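Local coordinates for YfdX protein (Salmonella enterica I, PDB 6A07) that is of uncertain molecular function, but belongs to the YfdX family of bacterial proteins and assembles into a tetramer of identical chains, at residues A[131-136]-A[170-175]. Numbering follows the deposited sequence. Where two conformers were deposited one is given.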
loop_
_atom_site.group_PDB
_atom_site.type_symbol
_atom_site.label_atom_id
_atom_site.label_comp_id
_atom_site.label_asym_id
_atom_site.label_seq_id
_atom_site.Cartn_x
_atom_site.Cartn_y
_atom_site.Cartn_z
ATOM N N GLN A 131 -0.746 12.397 6.394
ATOM C CA GLN A 131 -2.060 12.621 6.975
ATOM C C GLN A 131 -3.099 11.829 6.191
ATOM O O GLN A 131 -3.302 12.068 4.995
ATOM C CB GLN A 131 -2.406 14.107 6.987
ATOM C CG GLN A 131 -1.470 14.943 7.860
ATOM C CD GLN A 131 -1.902 16.386 7.949
ATOM O OE1 GLN A 131 -2.884 16.797 7.326
ATOM N NE2 GLN A 131 -1.176 17.169 8.736
ATOM N N GLU A 132 -3.736 10.879 6.859
ATOM C CA GLU A 132 -4.789 10.076 6.260
ATOM C C GLU A 132 -6.085 10.860 6.355
ATOM O O GLU A 132 -6.444 11.325 7.440
ATOM C CB GLU A 132 -4.910 8.742 6.997
ATOM C CG GLU A 132 -5.766 7.733 6.295
ATOM C CD GLU A 132 -6.011 6.459 7.096
ATOM O OE1 GLU A 132 -6.809 5.615 6.627
ATOM O OE2 GLU A 132 -5.431 6.305 8.185
ATOM N N LEU A 133 -6.782 11.008 5.223
ATOM C CA LEU A 133 -7.977 11.842 5.141
ATOM C C LEU A 133 -9.128 11.072 4.514
ATOM O O LEU A 133 -8.921 10.219 3.646
ATOM C CB LEU A 133 -7.743 13.100 4.294
ATOM C CG LEU A 133 -6.421 13.847 4.457
ATOM C CD1 LEU A 133 -6.293 14.916 3.373
ATOM C CD2 LEU A 133 -6.365 14.475 5.811
ATOM N N ILE A 134 -10.351 11.418 4.925
ATOM C CA ILE A 134 -11.551 10.938 4.233
ATOM C C ILE A 134 -12.477 12.104 3.920
ATOM O O ILE A 134 -12.517 13.099 4.665
ATOM C CB ILE A 134 -12.336 9.885 5.038
ATOM C CG1 ILE A 134 -12.767 10.442 6.394
ATOM C CG2 ILE A 134 -11.547 8.572 5.153
ATOM C CD1 ILE A 134 -13.798 9.560 7.089
ATOM N N PRO A 135 -13.256 12.009 2.842
ATOM C CA PRO A 135 -14.303 13.001 2.566
ATOM C C PRO A 135 -15.498 12.709 3.459
ATOM O O PRO A 135 -16.070 11.621 3.408
ATOM C CB PRO A 135 -14.620 12.769 1.086
ATOM C CG PRO A 135 -14.345 11.276 0.898
ATOM C CD PRO A 135 -13.216 10.924 1.838
ATOM N N LEU A 136 -15.852 13.669 4.317
ATOM C CA LEU A 136 -16.773 13.359 5.412
ATOM C C LEU A 136 -18.181 13.056 4.914
ATOM O O LEU A 136 -18.770 12.031 5.283
ATOM C CB LEU A 136 -16.795 14.504 6.425
ATOM C CG LEU A 136 -17.751 14.342 7.623
ATOM C CD1 LEU A 136 -17.539 13.016 8.370
ATOM C CD2 LEU A 136 -17.600 15.528 8.575
ATOM N N VAL A 170 -7.434 8.999 1.368
ATOM C CA VAL A 170 -6.237 9.487 0.695
ATOM C C VAL A 170 -5.192 9.813 1.750
ATOM O O VAL A 170 -5.494 9.953 2.937
ATOM C CB VAL A 170 -6.507 10.714 -0.202
ATOM C CG1 VAL A 170 -7.575 10.390 -1.263
ATOM C CG2 VAL A 170 -6.903 11.924 0.618
ATOM N N VAL A 171 -3.945 9.898 1.312
ATOM C CA VAL A 171 -2.833 10.207 2.207
ATOM C C VAL A 171 -2.117 11.431 1.656
ATOM O O VAL A 171 -1.511 11.379 0.573
ATOM C CB VAL A 171 -1.869 9.028 2.363
ATOM C CG1 VAL A 171 -0.683 9.429 3.259
ATOM C CG2 VAL A 171 -2.597 7.830 2.939
ATOM N N ASP A 172 -2.208 12.540 2.385
ATOM C CA ASP A 172 -1.465 13.758 2.082
ATOM C C ASP A 172 -0.131 13.665 2.805
ATOM O O ASP A 172 -0.083 13.733 4.039
ATOM C CB ASP A 172 -2.238 14.996 2.532
ATOM C CG ASP A 172 -3.256 15.465 1.522
ATOM O OD1 ASP A 172 -3.528 14.740 0.539
ATOM O OD2 ASP A 172 -3.803 16.570 1.732
ATOM N N SER A 173 0.955 13.521 2.050
ATOM C CA SER A 173 2.295 13.454 2.621
ATOM C C SER A 173 2.952 14.811 2.411
ATOM O O SER A 173 3.108 15.258 1.271
ATOM C CB SER A 173 3.108 12.336 1.971
ATOM O OG SER A 173 2.506 11.071 2.195
ATOM N N GLN A 174 3.299 15.482 3.501
ATOM C CA GLN A 174 3.787 16.848 3.389
ATOM C C GLN A 174 5.056 17.015 4.199
ATOM O O GLN A 174 5.196 16.439 5.283
ATOM C CB GLN A 174 2.732 17.857 3.855
ATOM C CG GLN A 174 1.801 18.339 2.741
ATOM C CD GLN A 174 0.477 18.913 3.255
ATOM O OE1 GLN A 174 0.312 19.171 4.445
ATOM N NE2 GLN A 174 -0.471 19.118 2.341
ATOM N N SER A 175 5.976 17.804 3.657
ATOM C CA SER A 175 7.156 18.183 4.416
ATOM C C SER A 175 6.737 18.985 5.640
ATOM O O SER A 175 5.745 19.721 5.621
ATOM C CB SER A 175 8.136 18.966 3.532
ATOM O OG SER A 175 7.616 20.230 3.167
#
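Gln131 and Leu133 zip antiparallel against Asp172 and Val170 through four backbone hydrogen bonds; the segments 131-135 and 170-175 run at 142° between N-to-C directions, their axes approaching to 4.6 Å. Gln131 N reaches Asp172 O over 2.8 Å in an almost straight bond, and Asp172 N returns one to Gln131 O; Leu133 N and Val170 O (2.8 Å) and Val170 N and Leu133 O (3.0 Å) close the second ring. Between them Glu132 and Val171 form the non-hydrogen-bonded pair, where Val171 CA sends a CA-H...O contact to Gln131 O and Glu132 CA one to Val170 O.

The side chains of Glu132 and Val171 share one face of the sheet; those of Gln131, Leu133, Val170 and Asp172 lie on the other. There Leu133 CB packs on Val170 CG2 (3.9 Å). With chi1 at -41°, Leu133 CG lies beside its backbone N, and in the Asp172 conformer given the two side chains cross at about a right angle, Leu133 CD1 against the carboxylate. In this conformer Asp172 OD1 forms a salt bridge with Lys69 of the same chain, while Gln131 OE1 accepts a hydrogen bond from Lys66. Strand 77-89 pairs with the other edge of 125-135, giving a three-stranded antiparallel sheet in which helices 136-151 and 155-167 make up most of the connection from the central strand to 170-175.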